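Putative glutathione-regulated potassium-efflux system protein KefB (Vibrio parahaemolyticus RIMD 2210633, PDB 3C85) is a putative potassium-efflux antiporter of the CPA2 family, of which this chain is the cytosolic TrkA-N (RCK) domain, a nucleotide-binding domain that binds AMP. Local coordinates at residues L43-G48 with K107-A112; A136-Y141 with F157-E162. One frame throughout, in Å; residues are numbered along the deposited sequence.

Interaction 1: residues L43-G48 with K107-A112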
ATOM      1  N   LEU A  43     -15.099  -0.233  12.114  1.00 22.74           N
ATOM      2  CA  LEU A  43     -14.168  -0.407  13.217  1.00 23.73           C
ATOM      3  C   LEU A  43     -12.814  -0.702  12.582  1.00 22.55           C
ATOM      4  O   LEU A  43     -12.714  -1.619  11.755  1.00 23.80           O
ATOM      5  CB  LEU A  43     -14.599  -1.587  14.056  1.00 24.31           C
ATOM      6  CG  LEU A  43     -14.164  -1.816  15.473  1.00 29.65           C
ATOM      7  CD1 LEU A  43     -14.322  -0.574  16.380  1.00 33.42           C
ATOM      8  CD2 LEU A  43     -15.099  -2.930  15.976  1.00 32.65           C
ATOM      9  N   ILE A  44     -11.787   0.080  12.911  1.00 21.88           N
ATOM     10  CA  ILE A  44     -10.441  -0.175  12.331  1.00 21.12           C
ATOM     11  C   ILE A  44      -9.541  -0.697  13.447  1.00 21.53           C
ATOM     12  O   ILE A  44      -9.224  -0.005  14.376  1.00 21.83           O
ATOM     13  CB  ILE A  44      -9.837   1.072  11.670  1.00 21.45           C
ATOM     14  CG1 ILE A  44     -10.826   1.592  10.592  1.00 19.27           C
ATOM     15  CG2 ILE A  44      -8.437   0.757  11.075  1.00 21.07           C
ATOM     16  CD1 ILE A  44     -10.354   2.858   9.926  1.00 20.07           C
ATOM     17  N   LEU A  45      -9.176  -1.954  13.387  1.00 22.48           N
ATOM     18  CA  LEU A  45      -8.406  -2.519  14.481  1.00 21.88           C
ATOM     19  C   LEU A  45      -6.916  -2.368  14.155  1.00 24.02           C
ATOM     20  O   LEU A  45      -6.382  -3.106  13.306  1.00 24.28           O
ATOM     21  CB  LEU A  45      -8.777  -3.990  14.638  1.00 22.69           C
ATOM     22  CG  LEU A  45     -10.272  -4.267  14.943  1.00 25.02           C
ATOM     23  CD1 LEU A  45     -10.503  -5.776  15.048  1.00 24.95           C
ATOM     24  CD2 LEU A  45     -10.651  -3.582  16.253  1.00 25.39           C
ATOM     25  N   GLY A  46      -6.239  -1.442  14.829  1.00 22.48           N
ATOM     26  CA  GLY A  46      -4.799  -1.233  14.577  1.00 21.91           C
ATOM     27  C   GLY A  46      -4.773   0.113  13.914  1.00 21.80           C
ATOM     28  O   GLY A  46      -5.377   0.272  12.855  1.00 21.43           O
HETATM   29  N   MSE A  47      -4.109   1.088  14.541  1.00 21.04           N
HETATM   30  CA  MSE A  47      -3.966   2.419  13.941  1.00 21.73           C
HETATM   31  C   MSE A  47      -2.500   2.814  13.798  1.00 22.33           C
HETATM   32  O   MSE A  47      -2.100   3.955  14.122  1.00 22.66           O
HETATM   33  CB  MSE A  47      -4.761   3.481  14.749  1.00 21.86           C
HETATM   34  CG  MSE A  47      -6.224   3.321  14.624  1.00 18.19           C
HETATM   35 SE   MSE A  47      -6.956   3.755  12.880  0.70 20.38          SE
HETATM   36  CE  MSE A  47      -6.478   5.656  12.813  1.00 21.40           C
ATOM     37  N   GLY A  48      -1.703   1.860  13.327  1.00 22.74           N
ATOM     38  CA  GLY A  48      -0.312   2.111  12.856  1.00 21.34           C
ATOM     39  C   GLY A  48      -0.540   2.758  11.505  1.00 22.64           C
ATOM     40  O   GLY A  48      -1.655   3.210  11.240  1.00 22.79           O
ATOM     41  N   LYS A 107     -20.750  -1.938  10.235  1.00 33.77           N
ATOM     42  CA  LYS A 107     -21.040  -2.714   9.003  1.00 33.04           C
ATOM     43  C   LYS A 107     -19.781  -3.281   8.389  1.00 30.47           C
ATOM     44  O   LYS A 107     -19.841  -4.175   7.530  1.00 28.93           O
ATOM     45  CB  LYS A 107     -21.683  -1.831   7.914  1.00 33.58           C
ATOM     46  CG  LYS A 107     -23.047  -1.340   8.242  1.00 37.34           C
ATOM     47  CD  LYS A 107     -23.602  -0.502   7.122  1.00 42.34           C
ATOM     48  CE  LYS A 107     -24.995  -0.011   7.512  1.00 47.11           C
ATOM     49  NZ  LYS A 107     -25.575   0.837   6.428  1.00 49.52           N
ATOM     50  N   LEU A 108     -18.644  -2.731   8.816  1.00 28.73           N
ATOM     51  CA  LEU A 108     -17.345  -3.106   8.300  1.00 27.91           C
ATOM     52  C   LEU A 108     -16.265  -3.055   9.371  1.00 26.49           C
ATOM     53  O   LEU A 108     -16.149  -2.078  10.135  1.00 27.57           O
ATOM     54  CB  LEU A 108     -16.984  -2.221   7.104  1.00 27.80           C
ATOM     55  CG  LEU A 108     -15.590  -2.469   6.499  1.00 27.01           C
ATOM     56  CD1 LEU A 108     -15.482  -3.899   5.857  1.00 25.65           C
ATOM     57  CD2 LEU A 108     -15.217  -1.331   5.507  1.00 28.71           C
ATOM     58  N   VAL A 109     -15.509  -4.142   9.476  1.00 25.29           N
ATOM     59  CA  VAL A 109     -14.344  -4.169  10.335  1.00 23.81           C
ATOM     60  C   VAL A 109     -13.101  -4.321   9.442  1.00 22.52           C
ATOM     61  O   VAL A 109     -13.071  -5.209   8.572  1.00 22.22           O
ATOM     62  CB  VAL A 109     -14.388  -5.313  11.378  1.00 23.30           C
ATOM     63  CG1 VAL A 109     -13.091  -5.284  12.207  1.00 24.34           C
ATOM     64  CG2 VAL A 109     -15.630  -5.204  12.275  1.00 24.87           C
ATOM     65  N   LEU A 110     -12.094  -3.452   9.642  1.00 21.41           N
ATOM     66  CA  LEU A 110     -10.784  -3.577   8.963  1.00 21.09           C
ATOM     67  C   LEU A 110      -9.741  -4.155   9.909  1.00 21.62           C
ATOM     68  O   LEU A 110      -9.515  -3.616  10.978  1.00 21.53           O
ATOM     69  CB  LEU A 110     -10.288  -2.235   8.421  1.00 21.42           C
ATOM     70  CG  LEU A 110     -11.242  -1.561   7.411  1.00 21.01           C
ATOM     71  CD1 LEU A 110     -10.566  -0.292   6.848  1.00 22.16           C
ATOM     72  CD2 LEU A 110     -11.602  -2.503   6.262  1.00 23.39           C
ATOM     73  N   LEU A 111      -9.156  -5.272   9.560  1.00 20.58           N
ATOM     74  CA  LEU A 111      -8.143  -5.872  10.365  1.00 21.68           C
ATOM     75  C   LEU A 111      -6.752  -5.349   9.941  1.00 21.56           C
ATOM     76  O   LEU A 111      -6.230  -5.728   8.945  1.00 21.60           O
ATOM     77  CB  LEU A 111      -8.207  -7.379  10.260  1.00 21.40           C
ATOM     78  CG  LEU A 111      -9.520  -8.079  10.597  1.00 22.79           C
ATOM     79  CD1 LEU A 111      -9.330  -9.574  10.496  1.00 23.03           C
ATOM     80  CD2 LEU A 111      -9.899  -7.688  11.925  1.00 25.10           C
ATOM     81  N   ALA A 112      -6.203  -4.444  10.729  1.00 21.72           N
ATOM     82  CA  ALA A 112      -4.991  -3.725  10.399  1.00 22.10           C
ATOM     83  C   ALA A 112      -3.966  -3.731  11.518  1.00 23.23           C
ATOM     84  O   ALA A 112      -3.287  -2.778  11.736  1.00 23.42           O
ATOM     85  CB  ALA A 112      -5.304  -2.378  10.005  1.00 20.87           C
TER
HETATM   86  O   HOH W   1      -2.293  -0.253  11.287  1.00 23.87           O

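Interaction 2: residues A136-Y141 with F157-E162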
ATOM      1  N   ALA A 136     -12.695  -7.040   6.357  1.00 25.47           N
ATOM      2  CA  ALA A 136     -11.573  -7.043   5.453  1.00 24.55           C
ATOM      3  C   ALA A 136     -10.249  -7.020   6.182  1.00 24.32           C
ATOM      4  O   ALA A 136     -10.139  -6.538   7.245  1.00 24.65           O
ATOM      5  CB  ALA A 136     -11.657  -5.982   4.498  1.00 24.66           C
ATOM      6  N   ALA A 137      -9.259  -7.608   5.560  1.00 24.56           N
ATOM      7  CA  ALA A 137      -7.949  -7.833   6.172  1.00 23.42           C
ATOM      8  C   ALA A 137      -6.826  -7.534   5.194  1.00 23.67           C
ATOM      9  O   ALA A 137      -7.020  -7.517   3.958  1.00 22.08           O
ATOM     10  CB  ALA A 137      -7.859  -9.236   6.673  1.00 24.38           C
ATOM     11  N   ILE A 138      -5.644  -7.289   5.731  1.00 22.98           N
ATOM     12  CA  ILE A 138      -4.496  -6.990   4.920  1.00 23.67           C
ATOM     13  C   ILE A 138      -3.353  -7.749   5.516  1.00 24.24           C
ATOM     14  O   ILE A 138      -3.260  -7.855   6.682  1.00 25.43           O
ATOM     15  CB  ILE A 138      -4.218  -5.481   4.867  1.00 23.25           C
ATOM     16  CG1 ILE A 138      -3.339  -5.089   3.695  1.00 23.99           C
ATOM     17  CG2 ILE A 138      -3.721  -4.966   6.165  1.00 25.10           C
ATOM     18  CD1 ILE A 138      -3.383  -3.671   3.399  1.00 24.58           C
ATOM     19  N   ALA A 139      -2.514  -8.317   4.675  1.00 23.24           N
ATOM     20  CA  ALA A 139      -1.390  -9.082   5.125  1.00 22.39           C
ATOM     21  C   ALA A 139      -0.212  -9.081   4.135  1.00 22.74           C
ATOM     22  O   ALA A 139      -0.277  -8.493   3.119  1.00 22.01           O
ATOM     23  CB  ALA A 139      -1.808 -10.466   5.440  1.00 22.64           C
ATOM     24  N   GLU A 140       0.842  -9.774   4.496  1.00 23.04           N
ATOM     25  CA  GLU A 140       2.078  -9.762   3.744  1.00 24.14           C
ATOM     26  C   GLU A 140       2.222 -10.735   2.578  1.00 23.33           C
ATOM     27  O   GLU A 140       2.857 -10.449   1.615  1.00 21.58           O
ATOM     28  CB  GLU A 140       3.243  -9.962   4.683  1.00 24.86           C
ATOM     29  CG  GLU A 140       3.518  -8.828   5.535  1.00 29.61           C
ATOM     30  CD  GLU A 140       4.871  -8.918   6.130  1.00 34.95           C
ATOM     31  OE1 GLU A 140       5.072  -9.725   7.015  1.00 37.69           O
ATOM     32  OE2 GLU A 140       5.751  -8.224   5.652  1.00 36.72           O
ATOM     33  N   TYR A 141       1.637 -11.903   2.750  1.00 23.39           N
ATOM     34  CA  TYR A 141       1.885 -13.051   1.917  1.00 23.59           C
ATOM     35  C   TYR A 141       0.603 -13.762   1.512  1.00 22.74           C
ATOM     36  O   TYR A 141      -0.335 -13.778   2.251  1.00 21.97           O
ATOM     37  CB  TYR A 141       2.786 -14.041   2.636  1.00 25.81           C
ATOM     38  CG  TYR A 141       4.137 -13.516   3.054  1.00 28.54           C
ATOM     39  CD1 TYR A 141       5.100 -13.219   2.125  1.00 32.11           C
ATOM     40  CD2 TYR A 141       4.451 -13.358   4.362  1.00 31.38           C
ATOM     41  CE1 TYR A 141       6.349 -12.760   2.514  1.00 34.63           C
ATOM     42  CE2 TYR A 141       5.668 -12.906   4.754  1.00 33.00           C
ATOM     43  CZ  TYR A 141       6.621 -12.605   3.835  1.00 33.62           C
ATOM     44  OH  TYR A 141       7.853 -12.149   4.231  1.00 35.71           O
ATOM     45  N   PHE A 157      -6.332  -8.321   1.208  1.00 21.32           N
ATOM     46  CA  PHE A 157      -5.485  -7.604   0.267  1.00 21.58           C
ATOM     47  C   PHE A 157      -4.073  -7.654   0.742  1.00 20.52           C
ATOM     48  O   PHE A 157      -3.806  -7.836   1.927  1.00 20.60           O
ATOM     49  CB  PHE A 157      -5.978  -6.163   0.135  1.00 22.04           C
ATOM     50  CG  PHE A 157      -7.324  -6.080  -0.529  1.00 25.56           C
ATOM     51  CD1 PHE A 157      -7.458  -6.404  -1.901  1.00 27.74           C
ATOM     52  CD2 PHE A 157      -8.449  -5.736   0.207  1.00 26.73           C
ATOM     53  CE1 PHE A 157      -8.683  -6.361  -2.517  1.00 31.84           C
ATOM     54  CE2 PHE A 157      -9.706  -5.683  -0.414  1.00 28.22           C
ATOM     55  CZ  PHE A 157      -9.809  -5.992  -1.779  1.00 30.56           C
ATOM     56  N   ASN A 158      -3.149  -7.536  -0.172  1.00 21.13           N
ATOM     57  CA  ASN A 158      -1.742  -7.654   0.207  1.00 19.59           C
ATOM     58  C   ASN A 158      -1.163  -6.271   0.503  1.00 20.18           C
ATOM     59  O   ASN A 158      -1.342  -5.352  -0.315  1.00 18.84           O
ATOM     60  CB  ASN A 158      -0.970  -8.287  -0.968  1.00 20.30           C
ATOM     61  CG  ASN A 158       0.466  -8.526  -0.629  1.00 19.87           C
ATOM     62  OD1 ASN A 158       1.268  -7.575  -0.589  1.00 22.35           O
ATOM     63  ND2 ASN A 158       0.822  -9.800  -0.385  1.00 20.63           N
ATOM     64  N   ILE A 159      -0.490  -6.113   1.652  1.00 18.83           N
ATOM     65  CA  ILE A 159       0.048  -4.792   2.070  1.00 19.23           C
ATOM     66  C   ILE A 159       0.895  -4.151   0.947  1.00 19.23           C
ATOM     67  O   ILE A 159       0.744  -2.959   0.621  1.00 18.89           O
ATOM     68  CB  ILE A 159       0.947  -4.952   3.308  1.00 20.49           C
ATOM     69  CG1 ILE A 159       0.143  -5.369   4.547  1.00 20.83           C
ATOM     70  CG2 ILE A 159       1.786  -3.657   3.600  1.00 20.30           C
ATOM     71  CD1 ILE A 159       1.043  -5.790   5.692  1.00 20.87           C
ATOM     72  N   TYR A 160       1.795  -4.935   0.355  1.00 19.95           N
ATOM     73  CA  TYR A 160       2.762  -4.394  -0.627  1.00 20.30           C
ATOM     74  C   TYR A 160       2.154  -4.153  -2.007  1.00 19.89           C
ATOM     75  O   TYR A 160       2.511  -3.195  -2.643  1.00 18.94           O
ATOM     76  CB  TYR A 160       4.011  -5.286  -0.697  1.00 22.03           C
ATOM     77  CG  TYR A 160       4.568  -5.396   0.693  1.00 23.39           C
ATOM     78  CD1 TYR A 160       5.281  -4.326   1.265  1.00 24.49           C
ATOM     79  CD2 TYR A 160       4.334  -6.532   1.452  1.00 23.95           C
ATOM     80  CE1 TYR A 160       5.737  -4.395   2.563  1.00 25.35           C
ATOM     81  CE2 TYR A 160       4.804  -6.623   2.759  1.00 28.84           C
ATOM     82  CZ  TYR A 160       5.488  -5.551   3.297  1.00 28.35           C
ATOM     83  OH  TYR A 160       5.914  -5.665   4.574  1.00 30.16           O
ATOM     84  N   SER A 161       1.216  -5.000  -2.437  1.00 18.90           N
ATOM     85  CA  SER A 161       0.463  -4.741  -3.672  1.00 19.10           C
ATOM     86  C   SER A 161      -0.318  -3.453  -3.584  1.00 18.67           C
ATOM     87  O   SER A 161      -0.304  -2.633  -4.509  1.00 19.26           O
ATOM     88  CB  SER A 161      -0.505  -5.905  -3.956  1.00 19.14           C
ATOM     89  OG  SER A 161       0.233  -7.114  -4.112  1.00 20.75           O
ATOM     90  N   GLU A 162      -1.027  -3.288  -2.477  1.00 19.49           N
ATOM     91  CA  GLU A 162      -1.801  -2.065  -2.206  1.00 20.40           C
ATOM     92  C   GLU A 162      -0.893  -0.839  -2.150  1.00 20.65           C
ATOM     93  O   GLU A 162      -1.233   0.219  -2.709  1.00 21.68           O
ATOM     94  CB  GLU A 162      -2.596  -2.219  -0.885  1.00 20.50           C
ATOM     95  CG  GLU A 162      -3.713  -3.318  -0.978  1.00 22.13           C
ATOM     96  CD  GLU A 162      -4.663  -3.091  -2.165  1.00 26.06           C
ATOM     97  OE1 GLU A 162      -5.108  -1.936  -2.389  1.00 30.65           O
ATOM     98  OE2 GLU A 162      -4.973  -4.075  -2.885  1.00 28.24           O
TER

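Interaction 1: residues L43-G48 with K107-A112
Strands 42-45 and 108-111 are the two central strands of a Rossmann-type parallel sheet, and here they pair in register, Leu43 beside Val109, Ile44 beside Leu110 and Leu45 beside Leu111. Four backbone bonds join them: Leu43 N to Leu108 O, Leu110 N to Leu43 O, Leu45 N to Leu110 O and Ala112 N to Leu45 O. The first three donors lie nearly along the C=O axis, while Ala112 N lies in the carbonyl plane of Leu45; its N-H...O angle of 140° is the most bent of the four. On the face of Leu43, Leu45, Val109 and Leu111, Leu45 does most of the side-chain touching. Its CG stands anti to the carbonyl carbon (chi1 -60°), and so does that of Leu111 (chi1 -56°), so the two lie side by side and meet at their tips, Leu45 CD1 being 3.7 Å from Leu111 CD2. Val109 has CG1 anti to its backbone N, which sends this methyl obliquely across to Leu45 CD1 at 3.9 Å. Helix 116-128 packs over this face. On the other face Ile44 CG1 touches Leu110 CD1 more loosely, at 4.2 Å, against helix 49-62. Past the strands, Gly46 begins a glycine-rich turn consistent with a GxGxxG motif; a CB here would collide with Ala112 O. Leu45 touches Ala91 and Gly46 lies near Glu70, both AMP-binding residues of this protein, though no AMP is bound to this chain. A water bridges the diverging chains, donating to Ala112 O at 2.8 Å and accepting a weak bond from Gly48 N.

Interaction 2: residues A136-Y141 with F157-E162
Ile138 lays its CG1 arm over the start of helix 159-175, crossing Ile159 at about a right angle with the two CG1 atoms 3.6 Å apart. The setting is the last beta-alpha-beta unit of the Rossmann-type sheet, where strand 134-139 pairs in parallel with strand 155-158. Phe157 N donates to Ala137 O and Ala139 N to Phe157 O; Ile159 N, already in the helix, continues the ladder with a straight bond (170°) to Ala139 O at 2.8 Å. Asn158 is the N-cap. With CG anti to the backbone N (chi1 -176°), its OD1 takes Ser161 N and, weakly, Tyr160 N, while ND2 reaches back in a weak bond to Glu140 O, tying the cap to the neighbouring strand end. Phe157 also stacks on His170 of the second subunit, which hydrogen-bonds Glu162 OE2. At the partly exposed end, where Arg49 of the second subunit packs on Tyr160, Glu140 runs extended beyond CG alongside the ring, its CG 3.8 Å from Tyr160 CE2. The carboxylate is tilted 46° to the ring, and of its two oxygens OE2 lies at the ring edge, in plane, taking the Tyr160 OH donor on its anti lone pair at 2.8 Å.

In the fold
Both contacts belong to one parallel sheet, with centres about 13 Å apart, and strands 108-111 and 134-139 are neighbours within it: Leu111 N probably bonds to Ala136 O, and Ala136 N to Val109 O. Interaction 1 lies at the centre of the chain, all nine touching residues buried, and is made of backbone ladder and aliphatic contacts; strand 42-45 runs on into the glycine turn, near residues that bind AMP. Interaction 2, still mostly buried, sits at the sheet's outer side within this chain, where strand passes into helix, and adds polar side chains: an asparagine cap and a carboxylate-phenol bond. Both touch the second subunit, interaction 2 far more extensively.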